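Local coordinates for Os03g0854200 protein (Oryza sativa Japonica Group, PDB 3HKM), which is a probable component of the RNA-degrading exosome that binds double-stranded DNA and single-stranded RNA and shows hydrolytic DNase and phosphorolytic RNase activities in vitro, at residues S30-V44 against S114-L127. Residues are numbered along the deposited sequence; the frame is centred on the assembly and turned at random.
Sequences SARWAQGDTIVLAAV and SLLPCAINACCAAL
W33 lies across the middle of helix 115-127, over C118, N121, A122 and A125. Its CB abuts the methyl of A122, 3.4 Å from A122 CB, and CG continues over A122 CA. With CG anti to the backbone N (chi1 -179°), the long axis of the indole lies across the helix, while its short way, from CD1 to CE3, runs along it. CD1 reaches C118 SG at 3.6 Å, a sulfur-aromatic contact at the edge of the five-membered ring. NE1, CE2 and CZ2 lie under N121 CB, which makes a CH-pi contact over one face, 4.0 Å from the five-membered ring centroid and 29° off its normal. On the six-membered side, CE3 and CZ3 approach A125 CB obliquely. V40 CG1 also meets A122 CB at 3.4 Å, tighter than a usual carbon contact, so that A122 is wedged between both strands. Toward the turn, T38 CG2 meets C118 CB and L115 CD1, while T38 OG1 is hydrogen-bonded to D112 N and G113 O just before the helix. At the other end A126 CB packs on A42 CB, and V44 CG2 presses on A126 CB at 3.5 Å. The alanines at 122 and 126 are consistent with the close approach of the helix axis, 6.5 Å from strand 30-35 and 7.5 Å, at 35°, from strand 38-44. The hairpin belongs to the mixed sheet of this RNase PH-family domain, between strands 17-21 and 100-110; helix 115-130 covers one sheet face, helix 77-91 packs against L116, I120 and L127 on the side turned from the hairpin, and F225 of helix 205-229 meets the indole.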
ATOM      1  N   SER A  30      11.592   4.374   7.905  1.00 21.68           N
ATOM      2  CA  SER A  30      11.129   4.897   6.634  1.00 20.17           C
ATOM      3  C   SER A  30      11.501   3.999   5.455  1.00 21.09           C
ATOM      4  O   SER A  30      12.374   3.145   5.552  1.00 21.69           O
ATOM      5  CB  SER A  30      11.582   6.350   6.427  1.00 21.24           C
ATOM      6  OG  SER A  30      12.989   6.483   6.359  1.00 21.23           O
ATOM      7  N   ALA A  31      10.808   4.201   4.343  1.00 21.02           N
ATOM      8  CA  ALA A  31      11.008   3.416   3.138  1.00 20.28           C
ATOM      9  C   ALA A  31      10.651   4.264   1.929  1.00 18.18           C
ATOM     10  O   ALA A  31       9.538   4.751   1.828  1.00 17.15           O
ATOM     11  CB  ALA A  31      10.139   2.160   3.171  1.00 18.59           C
ATOM     12  N   ARG A  32      11.608   4.458   1.031  1.00 16.53           N
ATOM     13  CA  ARG A  32      11.296   4.974  -0.287  1.00 19.29           C
ATOM     14  C   ARG A  32      11.061   3.767  -1.190  1.00 20.36           C
ATOM     15  O   ARG A  32      12.002   3.087  -1.607  1.00 20.68           O
ATOM     16  CB  ARG A  32      12.418   5.861  -0.832  1.00 19.98           C
ATOM     17  CG  ARG A  32      12.456   5.930  -2.361  1.00 22.04           C
ATOM     18  CD  ARG A  32      13.412   6.992  -2.881  1.00 23.65           C
ATOM     19  NE  ARG A  32      12.949   8.325  -2.508  1.00 29.24           N
ATOM     20  CZ  ARG A  32      13.259   9.446  -3.154  1.00 27.21           C
ATOM     21  NH1 ARG A  32      14.027   9.416  -4.226  1.00 27.91           N
ATOM     22  NH2 ARG A  32      12.783  10.601  -2.724  1.00 27.48           N
ATOM     23  N   TRP A  33       9.794   3.495  -1.471  1.00 19.28           N
ATOM     24  CA  TRP A  33       9.416   2.280  -2.176  1.00 18.97           C
ATOM     25  C   TRP A  33       9.094   2.609  -3.640  1.00 20.17           C
ATOM     26  O   TRP A  33       8.367   3.567  -3.928  1.00 17.62           O
ATOM     27  CB  TRP A  33       8.219   1.644  -1.458  1.00 19.13           C
ATOM     28  CG  TRP A  33       7.709   0.378  -2.036  1.00 17.54           C
ATOM     29  CD1 TRP A  33       6.901   0.243  -3.123  1.00 16.80           C
ATOM     30  CD2 TRP A  33       7.939  -0.946  -1.537  1.00 20.06           C
ATOM     31  NE1 TRP A  33       6.628  -1.081  -3.346  1.00 17.98           N
ATOM     32  CE2 TRP A  33       7.253  -1.834  -2.387  1.00 18.22           C
ATOM     33  CE3 TRP A  33       8.671  -1.467  -0.462  1.00 20.27           C
ATOM     34  CZ2 TRP A  33       7.266  -3.218  -2.191  1.00 18.55           C
ATOM     35  CZ3 TRP A  33       8.681  -2.843  -0.269  1.00 19.47           C
ATOM     36  CH2 TRP A  33       7.986  -3.700  -1.131  1.00 18.75           C
ATOM     37  N   ALA A  34       9.652   1.823  -4.560  1.00 16.59           N
ATOM     38  CA  ALA A  34       9.434   2.059  -5.978  1.00 17.33           C
ATOM     39  C   ALA A  34       8.936   0.830  -6.742  1.00 17.46           C
ATOM     40  O   ALA A  34       9.467  -0.270  -6.607  1.00 16.47           O
ATOM     41  CB  ALA A  34      10.703   2.609  -6.622  1.00 18.59           C
ATOM     42  N   GLN A  35       7.897   1.030  -7.539  1.00 16.92           N
ATOM     43  CA  GLN A  35       7.486   0.035  -8.510  1.00 19.39           C
ATOM     44  C   GLN A  35       7.418   0.748  -9.847  1.00 18.95           C
ATOM     45  O   GLN A  35       6.583   1.625 -10.042  1.00 19.32           O
ATOM     46  CB  GLN A  35       6.130  -0.533  -8.135  1.00 19.95           C
ATOM     47  CG  GLN A  35       6.053  -0.956  -6.692  1.00 17.77           C
ATOM     48  CD  GLN A  35       4.641  -1.247  -6.257  1.00 17.00           C
ATOM     49  OE1 GLN A  35       3.701  -1.094  -7.029  1.00 22.15           O
ATOM     50  NE2 GLN A  35       4.482  -1.671  -5.016  1.00 17.02           N
ATOM     51  N   GLY A  36       8.311   0.394 -10.762  1.00 19.09           N
ATOM     52  CA  GLY A  36       8.441   1.155 -11.985  1.00 20.09           C
ATOM     53  C   GLY A  36       8.712   2.605 -11.627  1.00 21.71           C
ATOM     54  O   GLY A  36       9.525   2.886 -10.738  1.00 21.45           O
ATOM     55  N   ASP A  37       8.027   3.525 -12.303  1.00 22.52           N
ATOM     56  CA  ASP A  37       8.212   4.957 -12.059  1.00 22.30           C
ATOM     57  C   ASP A  37       7.313   5.461 -10.944  1.00 21.43           C
ATOM     58  O   ASP A  37       7.395   6.621 -10.549  1.00 22.97           O
ATOM     59  CB  ASP A  37       7.935   5.771 -13.322  1.00 22.45           C
ATOM     60  CG  ASP A  37       9.071   5.717 -14.316  1.00 25.22           C
ATOM     61  OD1 ASP A  37       8.968   6.422 -15.338  1.00 30.43           O
ATOM     62  OD2 ASP A  37      10.061   4.985 -14.076  1.00 23.44           O
ATOM     63  N   THR A  38       6.427   4.602 -10.461  1.00 21.42           N
ATOM     64  CA  THR A  38       5.601   4.956  -9.316  1.00 20.93           C
ATOM     65  C   THR A  38       6.435   4.792  -8.060  1.00 21.84           C
ATOM     66  O   THR A  38       6.756   3.663  -7.653  1.00 20.90           O
ATOM     67  CB  THR A  38       4.354   4.072  -9.212  1.00 21.43           C
ATOM     68  OG1 THR A  38       3.490   4.356 -10.314  1.00 19.11           O
ATOM     69  CG2 THR A  38       3.613   4.340  -7.908  1.00 18.95           C
ATOM     70  N   ILE A  39       6.798   5.915  -7.452  1.00 20.09           N
ATOM     71  CA  ILE A  39       7.652   5.882  -6.271  1.00 22.22           C
ATOM     72  C   ILE A  39       7.114   6.723  -5.112  1.00 22.60           C
ATOM     73  O   ILE A  39       6.565   7.812  -5.310  1.00 21.37           O
ATOM     74  CB  ILE A  39       9.134   6.216  -6.606  1.00 20.03           C
ATOM     75  CG1 ILE A  39       9.789   6.972  -5.452  1.00 20.78           C
ATOM     76  CG2 ILE A  39       9.250   6.976  -7.927  1.00 22.96           C
ATOM     77  CD1 ILE A  39      11.267   6.981  -5.518  1.00 22.30           C
ATOM     78  N   VAL A  40       7.291   6.194  -3.904  1.00 19.26           N
ATOM     79  CA  VAL A  40       6.685   6.746  -2.703  1.00 21.02           C
ATOM     80  C   VAL A  40       7.681   6.740  -1.535  1.00 20.54           C
ATOM     81  O   VAL A  40       8.537   5.858  -1.456  1.00 21.16           O
ATOM     82  CB  VAL A  40       5.448   5.889  -2.330  1.00 23.85           C
ATOM     83  CG1 VAL A  40       5.373   5.652  -0.836  1.00 22.37           C
ATOM     84  CG2 VAL A  40       4.148   6.488  -2.903  1.00 18.52           C
ATOM     85  N   LEU A  41       7.573   7.719  -0.637  1.00 19.58           N
ATOM     86  CA  LEU A  41       8.368   7.719   0.594  1.00 19.44           C
ATOM     87  C   LEU A  41       7.483   7.598   1.834  1.00 18.94           C
ATOM     88  O   LEU A  41       6.599   8.426   2.057  1.00 19.35           O
ATOM     89  CB  LEU A  41       9.248   8.971   0.700  1.00 21.75           C
ATOM     90  CG  LEU A  41       9.926   9.194   2.063  1.00 20.89           C
ATOM     91  CD1 LEU A  41      10.947   8.095   2.353  1.00 21.22           C
ATOM     92  CD2 LEU A  41      10.589  10.565   2.149  1.00 20.81           C
ATOM     93  N   ALA A  42       7.738   6.567   2.635  1.00 18.74           N
ATOM     94  CA  ALA A  42       6.946   6.266   3.833  1.00 19.82           C
ATOM     95  C   ALA A  42       7.722   6.499   5.136  1.00 19.31           C
ATOM     96  O   ALA A  42       8.772   5.913   5.346  1.00 19.20           O
ATOM     97  CB  ALA A  42       6.441   4.823   3.778  1.00 18.90           C
ATOM     98  N   ALA A  43       7.194   7.349   6.013  1.00 21.66           N
ATOM     99  CA  ALA A  43       7.882   7.700   7.261  1.00 21.52           C
ATOM    100  C   ALA A  43       7.024   7.351   8.474  1.00 20.61           C
ATOM    101  O   ALA A  43       5.863   7.747   8.542  1.00 20.47           O
ATOM    102  CB  ALA A  43       8.244   9.190   7.275  1.00 17.46           C
ATOM    103  N   VAL A  44       7.594   6.614   9.425  1.00 18.42           N
ATOM    104  CA  VAL A  44       6.869   6.178  10.615  1.00 19.44           C
ATOM    105  C   VAL A  44       7.586   6.641  11.869  1.00 20.14           C
ATOM    106  O   VAL A  44       8.805   6.582  11.933  1.00 19.44           O
ATOM    107  CB  VAL A  44       6.754   4.650  10.681  1.00 19.02           C
ATOM    108  CG1 VAL A  44       5.814   4.241  11.808  1.00 18.64           C
ATOM    109  CG2 VAL A  44       6.277   4.093   9.343  1.00 17.63           C
ATOM    110  N   SER A 114      -0.811   2.377 -10.127  1.00 20.19           N
ATOM    111  CA  SER A 114      -0.890   1.576  -8.899  1.00 17.96           C
ATOM    112  C   SER A 114      -0.348   2.330  -7.679  1.00 17.94           C
ATOM    113  O   SER A 114       0.421   1.783  -6.890  1.00 16.24           O
ATOM    114  CB  SER A 114      -0.185   0.226  -9.072  1.00 17.97           C
ATOM    115  OG  SER A 114      -0.894  -0.603  -9.971  1.00 17.69           O
ATOM    116  N   LEU A 115      -0.763   3.585  -7.530  1.00 19.46           N
ATOM    117  CA  LEU A 115      -0.243   4.458  -6.476  1.00 19.30           C
ATOM    118  C   LEU A 115      -0.677   4.048  -5.065  1.00 18.07           C
ATOM    119  O   LEU A 115       0.111   4.109  -4.124  1.00 18.65           O
ATOM    120  CB  LEU A 115      -0.636   5.915  -6.740  1.00 19.04           C
ATOM    121  CG  LEU A 115       0.023   6.930  -5.803  1.00 20.90           C
ATOM    122  CD1 LEU A 115       1.543   6.819  -5.878  1.00 20.26           C
ATOM    123  CD2 LEU A 115      -0.437   8.351  -6.112  1.00 21.04           C
ATOM    124  N   LEU A 116      -1.926   3.634  -4.912  1.00 17.31           N
ATOM    125  CA  LEU A 116      -2.411   3.246  -3.595  1.00 17.95           C
ATOM    126  C   LEU A 116      -1.807   1.893  -3.172  1.00 18.74           C
ATOM    127  O   LEU A 116      -1.364   1.735  -2.026  1.00 17.14           O
ATOM    128  CB  LEU A 116      -3.941   3.232  -3.565  1.00 18.49           C
ATOM    129  CG  LEU A 116      -4.669   3.306  -2.220  1.00 21.01           C
ATOM    130  CD1 LEU A 116      -5.483   2.056  -1.950  1.00 20.96           C
ATOM    131  CD2 LEU A 116      -3.722   3.629  -1.063  1.00 20.70           C
ATOM    132  N   PRO A 117      -1.784   0.911  -4.090  1.00 16.73           N
ATOM    133  CA  PRO A 117      -1.084  -0.334  -3.750  1.00 17.02           C
ATOM    134  C   PRO A 117       0.399  -0.097  -3.453  1.00 16.29           C
ATOM    135  O   PRO A 117       0.951  -0.731  -2.554  1.00 17.88           O
ATOM    136  CB  PRO A 117      -1.249  -1.179  -5.016  1.00 16.49           C
ATOM    137  CG  PRO A 117      -2.512  -0.706  -5.611  1.00 17.48           C
ATOM    138  CD  PRO A 117      -2.536   0.785  -5.351  1.00 17.84           C
ATOM    139  N   CYS A 118       1.039   0.805  -4.190  1.00 16.11           N
ATOM    140  CA  CYS A 118       2.439   1.122  -3.935  1.00 17.08           C
ATOM    141  C   CYS A 118       2.606   1.763  -2.553  1.00 19.28           C
ATOM    142  O   CYS A 118       3.474   1.350  -1.767  1.00 17.95           O
ATOM    143  CB  CYS A 118       2.996   2.046  -5.018  1.00 17.92           C
ATOM    144  SG  CYS A 118       4.739   2.513  -4.800  1.00 21.08           S
ATOM    145  N   ALA A 119       1.773   2.764  -2.261  1.00 16.70           N
ATOM    146  CA  ALA A 119       1.822   3.458  -0.973  1.00 16.90           C
ATOM    147  C   ALA A 119       1.569   2.503   0.186  1.00 17.83           C
ATOM    148  O   ALA A 119       2.179   2.624   1.242  1.00 19.16           O
ATOM    149  CB  ALA A 119       0.822   4.608  -0.948  1.00 18.57           C
ATOM    150  N   ILE A 120       0.667   1.549  -0.022  1.00 15.91           N
ATOM    151  CA  ILE A 120       0.391   0.503   0.954  1.00 16.90           C
ATOM    152  C   ILE A 120       1.629  -0.351   1.277  1.00 16.54           C
ATOM    153  O   ILE A 120       2.016  -0.491   2.433  1.00 16.54           O
ATOM    154  CB  ILE A 120      -0.790  -0.384   0.474  1.00 16.02           C
ATOM    155  CG1 ILE A 120      -2.087   0.446   0.484  1.00 17.70           C
ATOM    156  CG2 ILE A 120      -0.933  -1.630   1.347  1.00 13.88           C
ATOM    157  CD1 ILE A 120      -3.337  -0.341   0.153  1.00 17.33           C
ATOM    158  N   ASN A 121       2.237  -0.927   0.246  1.00 16.82           N
ATOM    159  CA  ASN A 121       3.453  -1.722   0.400  1.00 17.73           C
ATOM    160  C   ASN A 121       4.588  -0.939   1.053  1.00 17.39           C
ATOM    161  O   ASN A 121       5.295  -1.447   1.926  1.00 17.11           O
ATOM    162  CB  ASN A 121       3.917  -2.220  -0.965  1.00 18.07           C
ATOM    163  CG  ASN A 121       2.906  -3.126  -1.626  1.00 16.33           C
ATOM    164  OD1 ASN A 121       2.700  -3.060  -2.835  1.00 18.83           O
ATOM    165  ND2 ASN A 121       2.269  -3.975  -0.839  1.00 15.50           N
ATOM    166  N   ALA A 122       4.770   0.293   0.592  1.00 17.35           N
ATOM    167  CA  ALA A 122       5.758   1.208   1.151  1.00 16.80           C
ATOM    168  C   ALA A 122       5.585   1.353   2.658  1.00 17.44           C
ATOM    169  O   ALA A 122       6.556   1.353   3.414  1.00 16.11           O
ATOM    170  CB  ALA A 122       5.623   2.558   0.483  1.00 17.25           C
ATOM    171  N   CYS A 123       4.333   1.490   3.080  1.00 18.05           N
ATOM    172  CA  CYS A 123       4.002   1.768   4.469  1.00 15.67           C
ATOM    173  C   CYS A 123       4.151   0.532   5.315  1.00 16.35           C
ATOM    174  O   CYS A 123       4.504   0.625   6.490  1.00 17.44           O
ATOM    175  CB  CYS A 123       2.583   2.320   4.586  1.00 16.14           C
ATOM    176  SG  CYS A 123       2.483   4.079   4.225  1.00 18.49           S
ATOM    177  N   CYS A 124       3.876  -0.627   4.728  1.00 16.78           N
ATOM    178  CA  CYS A 124       4.080  -1.886   5.441  1.00 17.32           C
ATOM    179  C   CYS A 124       5.559  -2.096   5.724  1.00 15.94           C
ATOM    180  O   CYS A 124       5.932  -2.611   6.779  1.00 17.35           O
ATOM    181  CB  CYS A 124       3.534  -3.073   4.650  1.00 16.13           C
ATOM    182  SG  CYS A 124       3.903  -4.669   5.427  1.00 18.01           S
ATOM    183  N   ALA A 125       6.399  -1.694   4.778  1.00 15.91           N
ATOM    184  CA  ALA A 125       7.843  -1.819   4.945  1.00 14.57           C
ATOM    185  C   ALA A 125       8.371  -0.871   6.015  1.00 18.19           C
ATOM    186  O   ALA A 125       9.195  -1.263   6.842  1.00 19.93           O
ATOM    187  CB  ALA A 125       8.556  -1.580   3.631  1.00 15.98           C
ATOM    188  N   ALA A 126       7.903   0.375   5.994  1.00 16.26           N
ATOM    189  CA  ALA A 126       8.341   1.377   6.962  1.00 17.34           C
ATOM    190  C   ALA A 126       7.903   1.050   8.400  1.00 17.97           C
ATOM    191  O   ALA A 126       8.664   1.259   9.339  1.00 18.60           O
ATOM    192  CB  ALA A 126       7.868   2.751   6.555  1.00 15.09           C
ATOM    193  N   LEU A 127       6.687   0.537   8.570  1.00 18.03           N
ATOM    194  CA  LEU A 127       6.217   0.077   9.882  1.00 17.43           C
ATOM    195  C   LEU A 127       7.107  -1.025  10.429  1.00 17.18           C
ATOM    196  O   LEU A 127       7.476  -1.022  11.606  1.00 17.90           O
ATOM    197  CB  LEU A 127       4.789  -0.463   9.792  1.00 16.63           C
ATOM    198  CG  LEU A 127       3.653   0.518   9.513  1.00 17.55           C
ATOM    199  CD1 LEU A 127       2.424  -0.240   9.049  1.00 14.50           C
ATOM    200  CD2 LEU A 127       3.358   1.345  10.752  1.00 17.18           C
TER